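Local coordinates for cellulosomal scaffoldin adaptor protein B (Acetivibrio cellulolyticus, PDB 3FNK), which serves as an adaptor scaffoldin of the cellulosome, this chain being its second type II cohesin, a module that binds dockerins, at residues Ala9-Gly15 with Ala29-Lys35; Tyr64-Pro70 with Val85-Ile91; Ser72-Ser78 with Ser99-Thr103; Lys131-Phe137 with Val166-Ile172. All blocks are in the same frame, centred on the assembly; numbering follows the deposited sequence.

Contact 1: residues Ala9-Gly15 with Ala29-Lys35; sequences ASYITMG and ATVKINK
This is an antiparallel strand pairing in the mixed sheet of the cohesin module, between strand 11-16 and strand 26-34. The axes of 11-15 and 29-34 approach to 4.5 Å with N-to-C directions 159° apart. Tyr11-Asn34, Thr13-Lys32 and Gly15-Thr30 are hydrogen-bonded pairs: Tyr11 N to Asn34 O is 3.0 Å, Asn34 N to Tyr11 O 2.9 Å, Thr13 N to Lys32 O 2.8 Å, Lys32 N to Thr13 O 2.9 Å, and both Gly15-Thr30 bonds, N to O each way, 2.9 Å. Ile12-Ile33 and Met14-Val31 are the non-hydrogen-bonded pairs between, CA atoms 4.3 and 4.5 Å apart. Their side chains share the face turned to strand 39-47, where Ile12 CG1 meets Ile33 CG2 at 3.7 Å; Met14 SD also reaches Ala29 CB at 3.6 Å. On the other face, Tyr11 (chi1 p) lays its ring over Asn34, whose CB sits 3.4 Å from the centroid, a CH-pi contact. Asn34 ND2 donates to Ala9 O (2.8 Å) and Ser10 OG to Lys35 O (2.7 Å), carrying the pairing past the strand end. Parallel strand 165-167 flanks 11-16, and antiparallel 118-127 flanks 26-34. The arrangement is a beta hairpin inside the mixed sheet of the cohesin beta-sandwich.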
# COMPACT_ATOMS: atom_id res chain seq x y z
N ALA A 9 10.97 11.72 9.87
CA ALA A 9 9.82 11.15 10.61
C ALA A 9 9.46 9.76 10.05
O ALA A 9 9.73 9.46 8.88
CB ALA A 9 8.62 12.09 10.52
N SER A 10 8.90 8.90 10.90
CA SER A 10 8.44 7.58 10.47
C SER A 10 7.09 7.72 9.79
O SER A 10 6.20 8.42 10.30
CB SER A 10 8.32 6.65 11.67
OG SER A 10 9.59 6.47 12.24
N TYR A 11 6.93 7.07 8.64
CA TYR A 11 5.61 7.10 7.99
C TYR A 11 5.34 5.89 7.10
O TYR A 11 6.22 5.05 6.85
CB TYR A 11 5.46 8.35 7.15
CG TYR A 11 6.50 8.48 6.08
CD1 TYR A 11 6.38 7.80 4.89
CD2 TYR A 11 7.59 9.35 6.24
CE1 TYR A 11 7.33 7.94 3.89
CE2 TYR A 11 8.54 9.51 5.25
CZ TYR A 11 8.40 8.79 4.07
OH TYR A 11 9.34 8.91 3.06
N ILE A 12 4.10 5.83 6.65
CA ILE A 12 3.72 5.04 5.51
C ILE A 12 3.02 5.95 4.53
O ILE A 12 2.20 6.80 4.91
CB ILE A 12 2.81 3.81 5.91
CG1 ILE A 12 2.47 2.97 4.67
CG2 ILE A 12 1.59 4.25 6.70
CD1 ILE A 12 1.77 1.59 4.99
N THR A 13 3.34 5.79 3.26
CA THR A 13 2.66 6.60 2.30
C THR A 13 2.38 5.85 0.99
O THR A 13 2.79 4.69 0.82
CB THR A 13 3.46 7.93 2.05
OG1 THR A 13 2.56 8.93 1.53
CG2 THR A 13 4.59 7.70 1.12
N MET A 14 1.66 6.53 0.09
CA MET A 14 1.57 6.13 -1.34
C MET A 14 2.18 7.21 -2.24
O MET A 14 1.80 8.38 -2.12
CB MET A 14 0.09 5.92 -1.70
CG MET A 14 -0.14 5.17 -2.99
SD MET A 14 -1.91 5.06 -3.30
CE MET A 14 -2.44 4.13 -1.85
N GLY A 15 3.11 6.83 -3.13
CA GLY A 15 3.59 7.72 -4.20
C GLY A 15 3.12 7.29 -5.61
O GLY A 15 2.95 6.09 -5.86
N ALA A 29 0.71 3.32 -8.33
CA ALA A 29 0.70 3.78 -6.96
C ALA A 29 1.50 2.79 -6.13
O ALA A 29 1.22 1.58 -6.18
CB ALA A 29 -0.72 3.87 -6.46
N THR A 30 2.51 3.30 -5.43
CA THR A 30 3.45 2.50 -4.63
C THR A 30 3.26 2.81 -3.14
O THR A 30 3.35 3.98 -2.72
CB THR A 30 4.89 2.77 -5.01
OG1 THR A 30 5.09 2.47 -6.40
CG2 THR A 30 5.84 1.95 -4.18
N VAL A 31 2.97 1.77 -2.35
CA VAL A 31 2.83 1.88 -0.90
C VAL A 31 4.26 1.68 -0.41
O VAL A 31 4.94 0.76 -0.85
CB VAL A 31 1.87 0.80 -0.30
CG1 VAL A 31 1.86 0.84 1.25
CG2 VAL A 31 0.46 0.96 -0.83
N LYS A 32 4.72 2.55 0.49
CA LYS A 32 6.10 2.54 0.93
C LYS A 32 6.23 3.14 2.35
O LYS A 32 5.38 3.92 2.79
CB LYS A 32 6.96 3.33 -0.06
CG LYS A 32 6.48 4.80 -0.23
CD LYS A 32 7.23 5.41 -1.42
CE LYS A 32 6.79 6.82 -1.73
NZ LYS A 32 7.71 7.30 -2.84
N ILE A 33 7.29 2.77 3.05
CA ILE A 33 7.41 3.14 4.43
C ILE A 33 8.78 3.73 4.69
O ILE A 33 9.72 3.53 3.93
CB ILE A 33 7.21 1.96 5.40
CG1 ILE A 33 8.10 0.75 5.01
CG2 ILE A 33 5.77 1.56 5.47
CD1 ILE A 33 8.34 -0.30 6.21
N ASN A 34 8.85 4.45 5.81
CA ASN A 34 10.06 5.10 6.23
C ASN A 34 10.20 4.91 7.70
O ASN A 34 9.31 5.28 8.49
CB ASN A 34 10.04 6.61 5.86
CG ASN A 34 11.39 7.28 6.12
OD1 ASN A 34 12.42 6.84 5.62
ND2 ASN A 34 11.40 8.30 6.99
N LYS A 35 11.32 4.29 8.06
CA LYS A 35 11.78 4.11 9.43
C LYS A 35 10.75 3.50 10.38
O LYS A 35 10.43 4.05 11.45
CB LYS A 35 12.39 5.40 9.98
CG LYS A 35 13.66 5.80 9.26
CD LYS A 35 14.51 6.75 10.13
CE LYS A 35 13.95 8.12 10.11
NZ LYS A 35 14.74 9.15 10.93
O HOH W 1 4.39 4.53 -8.04

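Contact 2: residues Tyr64-Pro70 with Val85-Ile91; sequences YTNSSLP and VQGVHKI
A loop-to-strand junction of the cohesin beta-sandwich is built here: the irregular segment Tyr64-Pro70, between strands 53-56 and 71-72, lies along the end of strand 83-87 and the residues after it. The loop turns tightly at Thr65-Ser68. Thr65 OG1 accepts from Ser67 N at 3.0 Å, an ST turn, while Thr65 N donates to Ser68 OG (2.7 Å) and Ser68 N to Thr65 O (3.2 Å). Closest CA pairs across are Asn66-His89, 4.3 Å, and Ser67-Gly87, 4.9 Å. Asn66 binds twice: its O accepts from His89 N (2.8 Å, nearly straight at 176°), and its OD1, with chi1 m, accepts from Ile91 N (2.9 Å). His89, also m, tucks its ring under the turn so that NE2 donates to Ser68 O at 2.9 Å; ND1 is hydrogen-bonded to Asn97 N on strand 95-102, so the imidazole bridges the loop and the sheet. An ideal CB on Gly87 would lie 2.1 Å from Ser68 O, a clash, so the close passage depends on the missing side chain. Water 2 joins Ser67 O (3.0 Å) to Gly87 N (3.1 Å). Tyr64 CB packs on Ile91 CD1 at 3.7 Å, Pro70 CG on Val85 CG2 at 3.8 Å.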
# COMPACT_ATOMS: atom_id res chain seq x y z
N TYR A 64 -7.98 -5.81 -11.78
CA TYR A 64 -7.99 -6.54 -10.50
C TYR A 64 -9.38 -7.15 -10.31
O TYR A 64 -10.37 -6.53 -10.71
CB TYR A 64 -7.74 -5.61 -9.30
CG TYR A 64 -6.31 -5.38 -8.90
CD1 TYR A 64 -5.25 -5.77 -9.71
CD2 TYR A 64 -6.01 -4.73 -7.71
CE1 TYR A 64 -3.92 -5.53 -9.33
CE2 TYR A 64 -4.68 -4.48 -7.32
CZ TYR A 64 -3.66 -4.89 -8.12
OH TYR A 64 -2.37 -4.65 -7.74
N THR A 65 -9.43 -8.34 -9.69
CA THR A 65 -10.66 -8.93 -9.13
C THR A 65 -10.66 -8.72 -7.63
O THR A 65 -9.70 -8.16 -7.08
CB THR A 65 -10.74 -10.47 -9.31
OG1 THR A 65 -9.87 -11.10 -8.36
CG2 THR A 65 -10.36 -10.89 -10.71
N ASN A 66 -11.70 -9.19 -6.95
CA ASN A 66 -11.76 -9.04 -5.51
C ASN A 66 -10.72 -9.84 -4.70
O ASN A 66 -10.68 -9.76 -3.46
CB ASN A 66 -13.18 -9.27 -5.02
CG ASN A 66 -14.07 -8.07 -5.26
OD1 ASN A 66 -13.60 -6.92 -5.29
ND2 ASN A 66 -15.34 -8.31 -5.40
N SER A 67 -9.85 -10.55 -5.42
CA SER A 67 -8.84 -11.35 -4.76
C SER A 67 -7.43 -11.10 -5.34
O SER A 67 -6.47 -11.77 -4.94
CB SER A 67 -9.22 -12.85 -4.80
OG SER A 67 -9.14 -13.36 -6.14
N SER A 68 -7.30 -10.14 -6.26
CA SER A 68 -6.00 -9.89 -6.89
C SER A 68 -4.91 -9.54 -5.90
O SER A 68 -5.16 -8.82 -4.91
CB SER A 68 -6.11 -8.81 -7.96
OG SER A 68 -7.01 -9.23 -8.97
N LEU A 69 -3.72 -10.06 -6.15
CA LEU A 69 -2.54 -9.73 -5.36
C LEU A 69 -1.88 -8.41 -5.77
O LEU A 69 -1.81 -8.11 -6.95
CB LEU A 69 -1.47 -10.84 -5.46
CG LEU A 69 -1.92 -12.24 -5.02
CD1 LEU A 69 -0.79 -13.23 -5.35
CD2 LEU A 69 -2.27 -12.21 -3.53
N PRO A 70 -1.34 -7.65 -4.78
CA PRO A 70 -0.52 -6.46 -5.13
C PRO A 70 0.79 -6.90 -5.77
O PRO A 70 1.24 -8.01 -5.50
CB PRO A 70 -0.23 -5.83 -3.76
CG PRO A 70 -0.37 -6.98 -2.79
CD PRO A 70 -1.47 -7.83 -3.32
N VAL A 85 1.03 -13.32 1.18
CA VAL A 85 0.37 -12.10 0.68
C VAL A 85 -1.06 -12.45 0.30
O VAL A 85 -1.31 -13.56 -0.21
CB VAL A 85 1.15 -11.55 -0.54
CG1 VAL A 85 1.21 -12.56 -1.71
CG2 VAL A 85 0.63 -10.18 -0.99
N GLN A 86 -2.00 -11.52 0.55
CA GLN A 86 -3.42 -11.72 0.19
C GLN A 86 -4.09 -10.38 -0.16
O GLN A 86 -3.77 -9.35 0.46
CB GLN A 86 -4.21 -12.38 1.33
CG GLN A 86 -5.59 -12.95 0.91
CD GLN A 86 -6.42 -13.50 2.08
OE1 GLN A 86 -5.98 -13.53 3.24
NE2 GLN A 86 -7.63 -13.93 1.77
N GLY A 87 -5.02 -10.40 -1.13
CA GLY A 87 -5.89 -9.24 -1.44
C GLY A 87 -7.34 -9.60 -1.28
O GLY A 87 -7.76 -10.63 -1.80
N VAL A 88 -8.09 -8.81 -0.50
CA VAL A 88 -9.52 -8.97 -0.32
C VAL A 88 -10.23 -7.61 -0.58
O VAL A 88 -10.34 -6.75 0.31
CB VAL A 88 -9.92 -9.53 1.08
CG1 VAL A 88 -11.41 -9.76 1.13
CG2 VAL A 88 -9.21 -10.84 1.36
N HIS A 89 -10.72 -7.46 -1.81
CA HIS A 89 -11.22 -6.17 -2.32
C HIS A 89 -12.73 -6.11 -2.48
O HIS A 89 -13.44 -7.12 -2.38
CB HIS A 89 -10.53 -5.88 -3.64
CG HIS A 89 -9.06 -6.18 -3.62
ND1 HIS A 89 -8.25 -5.83 -2.55
CD2 HIS A 89 -8.26 -6.80 -4.52
CE1 HIS A 89 -7.01 -6.21 -2.81
NE2 HIS A 89 -6.99 -6.80 -3.99
N LYS A 90 -13.21 -4.89 -2.72
CA LYS A 90 -14.60 -4.65 -3.06
C LYS A 90 -14.56 -3.63 -4.18
O LYS A 90 -14.81 -2.43 -3.97
CB LYS A 90 -15.34 -4.09 -1.84
CG LYS A 90 -16.36 -5.00 -1.22
CD LYS A 90 -17.70 -4.75 -1.88
CE LYS A 90 -18.83 -4.84 -0.88
NZ LYS A 90 -20.14 -4.72 -1.59
N ILE A 91 -14.22 -4.11 -5.37
CA ILE A 91 -13.87 -3.27 -6.51
C ILE A 91 -15.01 -2.35 -6.95
O ILE A 91 -14.77 -1.27 -7.48
CB ILE A 91 -13.42 -4.16 -7.69
CG1 ILE A 91 -12.13 -4.88 -7.32
CG2 ILE A 91 -13.21 -3.36 -8.95
CD1 ILE A 91 -10.90 -4.29 -7.93
O HOH W 2 -5.98 -13.10 -2.27

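Contact 3: residues Ser72-Ser78 with Ser99-Thr103. With EDO (1,2-ethanediol), chain D.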
# COMPACT_ATOMS: atom_id res chain seq x y z
N SER A 72 4.74 -6.91 -5.79
CA SER A 72 5.65 -6.82 -4.66
C SER A 72 6.60 -5.63 -4.74
O SER A 72 6.94 -5.19 -5.84
CB SER A 72 6.49 -8.09 -4.55
OG SER A 72 5.79 -9.12 -3.85
N GLY A 73 7.04 -5.15 -3.57
CA GLY A 73 8.08 -4.12 -3.46
C GLY A 73 9.46 -4.68 -3.15
O GLY A 73 9.74 -5.84 -3.45
N GLU A 74 10.31 -3.84 -2.58
CA GLU A 74 11.66 -4.22 -2.17
C GLU A 74 11.61 -4.94 -0.86
O GLU A 74 12.52 -5.69 -0.55
CB GLU A 74 12.54 -2.98 -1.94
CG GLU A 74 12.54 -1.97 -3.07
CD GLU A 74 12.97 -0.56 -2.63
OE1 GLU A 74 12.69 -0.11 -1.47
OE2 GLU A 74 13.58 0.11 -3.48
N LEU A 75 10.60 -4.68 -0.03
CA LEU A 75 10.56 -5.33 1.30
C LEU A 75 9.62 -6.55 1.29
O LEU A 75 8.75 -6.64 0.43
CB LEU A 75 10.15 -4.35 2.40
CG LEU A 75 10.96 -3.03 2.47
CD1 LEU A 75 10.51 -2.21 3.70
CD2 LEU A 75 12.50 -3.28 2.50
N LEU A 76 9.79 -7.44 2.27
CA LEU A 76 8.88 -8.59 2.44
C LEU A 76 8.99 -9.64 1.30
O LEU A 76 8.05 -10.41 1.06
CB LEU A 76 7.43 -8.08 2.60
CG LEU A 76 7.17 -7.11 3.78
CD1 LEU A 76 5.68 -6.71 3.86
CD2 LEU A 76 7.65 -7.70 5.11
N VAL A 77 10.13 -9.63 0.60
CA VAL A 77 10.39 -10.63 -0.45
C VAL A 77 11.54 -11.58 -0.14
O VAL A 77 11.96 -12.35 -1.03
CB VAL A 77 10.61 -10.00 -1.86
CG1 VAL A 77 9.34 -9.41 -2.36
CG2 VAL A 77 11.70 -8.93 -1.83
N SER A 78 12.05 -11.59 1.09
CA SER A 78 13.06 -12.59 1.40
C SER A 78 12.39 -13.94 1.70
O SER A 78 11.68 -14.07 2.69
CB SER A 78 13.95 -12.12 2.56
OG SER A 78 14.61 -13.24 3.14
N SER A 99 -2.63 -7.31 2.27
CA SER A 99 -1.78 -7.70 3.39
C SER A 99 -0.65 -8.55 2.91
O SER A 99 -0.84 -9.45 2.10
CB SER A 99 -2.55 -8.52 4.41
OG SER A 99 -3.68 -7.86 4.85
N ARG A 100 0.52 -8.27 3.45
CA ARG A 100 1.67 -9.10 3.28
C ARG A 100 2.49 -9.09 4.57
O ARG A 100 2.81 -8.00 5.10
CB ARG A 100 2.49 -8.59 2.09
CG ARG A 100 3.63 -9.49 1.72
CD ARG A 100 4.37 -9.06 0.45
NE ARG A 100 5.48 -9.99 0.18
CZ ARG A 100 5.52 -10.88 -0.83
NH1 ARG A 100 4.51 -10.99 -1.70
NH2 ARG A 100 6.61 -11.66 -0.98
N SER A 101 2.86 -10.29 5.05
CA SER A 101 3.68 -10.44 6.26
C SER A 101 4.72 -11.57 6.13
O SER A 101 4.48 -12.53 5.43
CB SER A 101 2.82 -10.83 7.49
OG SER A 101 2.25 -9.71 8.14
N TYR A 102 5.85 -11.44 6.82
CA TYR A 102 6.70 -12.59 7.11
C TYR A 102 6.05 -13.45 8.18
O TYR A 102 5.40 -12.93 9.10
CB TYR A 102 8.04 -12.08 7.61
CG TYR A 102 8.95 -11.53 6.52
CD1 TYR A 102 9.79 -10.43 6.76
CD2 TYR A 102 8.97 -12.09 5.25
CE1 TYR A 102 10.63 -9.93 5.78
CE2 TYR A 102 9.79 -11.59 4.24
CZ TYR A 102 10.65 -10.52 4.52
OH TYR A 102 11.47 -10.02 3.52
N THR A 103 6.26 -14.77 8.10
CA THR A 103 5.72 -15.70 9.09
C THR A 103 6.81 -16.39 9.92
O THR A 103 6.57 -16.76 11.08
CB THR A 103 4.85 -16.81 8.41
OG1 THR A 103 5.57 -17.40 7.34
CG2 THR A 103 3.55 -16.23 7.89
C1 EDO D . -6.12 -9.35 3.30
O1 EDO D . -5.90 -7.94 3.22
C2 EDO D . -7.42 -9.58 4.03
O2 EDO D . -7.18 -9.52 5.43
O HOH W 3 3.13 -8.73 -2.95
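Arg100 makes the strongest polar link: its NE and NH2 both donate to the carbonyl oxygen of Leu76, at 2.7 Å (NE to O) and 2.8 Å (NH2 to O), so one acceptor lies at the edge of the guanidinium, near its plane. The side chain reaches there fully extended, chi1 to chi3 all near 180°, from strand 95-102. The second bond runs from Ser78 N to Tyr102 OH, 3.0 Å with an angle of 161° at the hydrogen. That hydroxyl is also hydrogen-bonded to Glu115, whose other carboxylate oxygen takes Leu76 N, so Glu115 links the Tyr102 hydroxyl to the loop backbone. Water 3 sits between Ser72 OG (2.8 Å) and Arg100 NH1 (2.9 Å, weak).

Packing follows from the same residues. Leu76, with positive phi (68/21), places its CD2 over the face of the Tyr102 ring, 4.0 Å from the centroid and 19° off the normal, a CH-pi contact, and its side chain continues onto Phe39 and Tyr42 of strand 39-47. Val77 CG1 touches Arg100 NH2 at 3.8 Å. Tyr81 and Tyr108 meet the Tyr102 ring edge-to-face. At the far end of the strand segment, Ser99 OG lies 2.8 Å from O1 of a 1,2-ethanediol, probably from the crystallisation liquor.

The chemistry implies that an irregular loop of the cohesin module is fixed to a strand by side chains reaching its backbone: Arg100 and Tyr102 bond to main-chain groups of the loop, Leu76 O and Ser78 N.

Contact 4: residues Lys131-Phe137 with Val166-Ile172; sequences KATTVVF and VIQPGEI
Two antiparallel segments of the cohesin beta-sandwich, 131-137 and, near the modelled C-terminus, 166-172, run with end-to-end directions 169° apart, joined by one beta bridge and a side-chain clamp rather than by continuous strand pairing. Ala132 CA comes to 3.7 Å from Ile172 O, just ahead of the bridge. Thr133, extended at phi/psi -150/142, forms the antiparallel hydrogen-bonded pair with Ile172, CA atoms 5.1 Å apart: Thr133 N donates to Ile172 O at 3.0 Å, and Ile172 N to Thr133 O at 2.6 Å. Beside it Thr133 CG2 packs on Ile172 CB at 3.7 Å. Thr134, with chi1 p, sets CG2 3.5 Å from CG of Glu171, whose carboxylate turns instead to Ser174. At Val135 the backbones spread, its CA lying 6.9 Å from that of Pro169, and Pro169 CG fills the gap 3.1 Å from Val135 O; the Val135 and Pro169 side chains both touch Tyr16 of strand 11-16. Gly170, at phi/psi 95/165, lets the chain turn between Pro169 and Glu171. Val136 CA approaches Gln168 OE1 at 3.4 Å, and its backbone pairs with Lys47. Phe137 (chi1 m) packs CD1 on Val166 CG1 at 3.8 Å. Gln168, with chi1 and chi2 both m, brings its amide against the Phe137 backbone as a peptide group would: Phe137 N donates to Gln168 OE1 at 2.9 Å and Gln168 NE2 to Phe137 O at 3.0 Å.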
# COMPACT_ATOMS: atom_id res chain seq x y z
N LYS A 131 -10.79 13.20 -14.73
CA LYS A 131 -11.57 14.00 -13.77
C LYS A 131 -10.84 14.02 -12.42
O LYS A 131 -10.19 13.03 -12.05
CB LYS A 131 -12.97 13.40 -13.63
CG LYS A 131 -13.82 13.99 -12.52
CD LYS A 131 -15.22 13.39 -12.52
CE LYS A 131 -16.11 14.04 -11.48
NZ LYS A 131 -17.51 13.50 -11.55
N ALA A 132 -10.97 15.13 -11.69
CA ALA A 132 -10.25 15.35 -10.42
C ALA A 132 -10.53 14.25 -9.41
O ALA A 132 -11.68 14.02 -9.01
CB ALA A 132 -10.61 16.72 -9.80
N THR A 133 -9.48 13.58 -8.96
CA THR A 133 -9.70 12.38 -8.16
C THR A 133 -8.60 12.10 -7.14
O THR A 133 -7.41 12.30 -7.41
CB THR A 133 -9.98 11.13 -9.07
OG1 THR A 133 -10.72 10.14 -8.35
CG2 THR A 133 -8.72 10.55 -9.67
N THR A 134 -9.02 11.63 -5.97
CA THR A 134 -8.08 11.25 -4.90
C THR A 134 -8.24 9.80 -4.41
O THR A 134 -9.34 9.25 -4.31
CB THR A 134 -8.21 12.20 -3.71
OG1 THR A 134 -9.58 12.25 -3.31
CG2 THR A 134 -7.77 13.60 -4.11
N VAL A 135 -7.10 9.20 -4.11
CA VAL A 135 -7.01 7.89 -3.48
C VAL A 135 -6.58 8.11 -2.02
O VAL A 135 -5.66 8.90 -1.78
CB VAL A 135 -5.99 7.04 -4.24
CG1 VAL A 135 -5.71 5.71 -3.53
CG2 VAL A 135 -6.51 6.80 -5.66
N VAL A 136 -7.24 7.45 -1.07
CA VAL A 136 -6.86 7.57 0.34
C VAL A 136 -6.66 6.20 1.05
O VAL A 136 -7.25 5.18 0.63
CB VAL A 136 -7.86 8.45 1.14
CG1 VAL A 136 -7.86 9.93 0.59
CG2 VAL A 136 -9.26 7.86 1.15
N PHE A 137 -5.80 6.20 2.08
CA PHE A 137 -5.81 5.17 3.10
C PHE A 137 -6.97 5.53 3.98
O PHE A 137 -7.11 6.68 4.40
CB PHE A 137 -4.52 5.13 3.94
CG PHE A 137 -3.28 4.78 3.15
CD1 PHE A 137 -2.39 5.77 2.78
CD2 PHE A 137 -3.05 3.46 2.71
CE1 PHE A 137 -1.23 5.47 2.02
CE2 PHE A 137 -1.92 3.13 1.95
CZ PHE A 137 -1.00 4.15 1.61
N VAL A 166 0.54 8.56 8.64
CA VAL A 166 -0.02 8.05 7.37
C VAL A 166 -0.13 9.26 6.44
O VAL A 166 -0.93 10.13 6.71
CB VAL A 166 -1.42 7.41 7.62
CG1 VAL A 166 -2.11 7.07 6.32
CG2 VAL A 166 -1.29 6.15 8.56
N ILE A 167 0.69 9.34 5.39
CA ILE A 167 0.73 10.53 4.55
C ILE A 167 -0.09 10.21 3.31
O ILE A 167 0.29 9.35 2.54
CB ILE A 167 2.17 10.93 4.17
CG1 ILE A 167 2.99 11.22 5.45
CG2 ILE A 167 2.18 12.16 3.21
CD1 ILE A 167 4.54 11.37 5.26
N GLN A 168 -1.25 10.84 3.18
CA GLN A 168 -2.16 10.61 2.04
C GLN A 168 -1.52 11.09 0.74
O GLN A 168 -0.78 12.07 0.74
CB GLN A 168 -3.51 11.28 2.29
CG GLN A 168 -4.16 10.89 3.62
CD GLN A 168 -4.78 9.51 3.59
OE1 GLN A 168 -4.62 8.76 2.63
NE2 GLN A 168 -5.48 9.16 4.66
N PRO A 169 -1.75 10.38 -0.38
CA PRO A 169 -0.92 10.61 -1.58
C PRO A 169 -1.14 11.89 -2.38
O PRO A 169 -0.25 12.27 -3.15
CB PRO A 169 -1.27 9.41 -2.48
CG PRO A 169 -2.60 8.98 -2.00
CD PRO A 169 -2.63 9.21 -0.54
N GLY A 170 -2.29 12.54 -2.25
CA GLY A 170 -2.51 13.76 -3.07
C GLY A 170 -3.26 13.51 -4.37
O GLY A 170 -3.37 12.36 -4.83
N GLU A 171 -3.76 14.58 -4.98
CA GLU A 171 -4.78 14.48 -6.03
C GLU A 171 -4.25 13.96 -7.37
O GLU A 171 -3.07 14.11 -7.69
CB GLU A 171 -5.51 15.81 -6.20
CG GLU A 171 -6.91 15.69 -6.81
CD GLU A 171 -7.77 16.92 -6.59
OE1 GLU A 171 -8.86 16.79 -5.97
OE2 GLU A 171 -7.35 18.02 -7.02
N ILE A 172 -5.14 13.31 -8.12
CA ILE A 172 -4.82 12.83 -9.46
C ILE A 172 -5.59 13.67 -10.48
O ILE A 172 -6.77 14.02 -10.25
CB ILE A 172 -5.09 11.31 -9.63
CG1 ILE A 172 -3.98 10.51 -8.92
CG2 ILE A 172 -5.10 10.89 -11.11
CD1 ILE A 172 -4.17 8.97 -8.93

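Contact 1 closes before the others open; contacts 2 and 3 cross along the chain, and contact 4 comes last. Contacts 1 and 4, centres 14 Å apart, adjoin in the mixed sheet, where strand 165-167 runs parallel to 11-16: Ile167 N is 3.0 Å from Ile12 O. Contacts 2 and 3, centres 16 Å apart, meet on the antiparallel sheet, where strands 83-87 and 95-102 pair, with Gln86 N 2.8 Å from Ser99 O. Ile33 CD1 and Leu75 CD1, 3.8 Å apart, join contact 1 to contact 3. Contacts 3 and 4, centres 24 Å apart, lie on opposite sides of the chain's centre. Contact 4 joins the two sheets: 165-167 is in the mixed, 136-137 in the antiparallel.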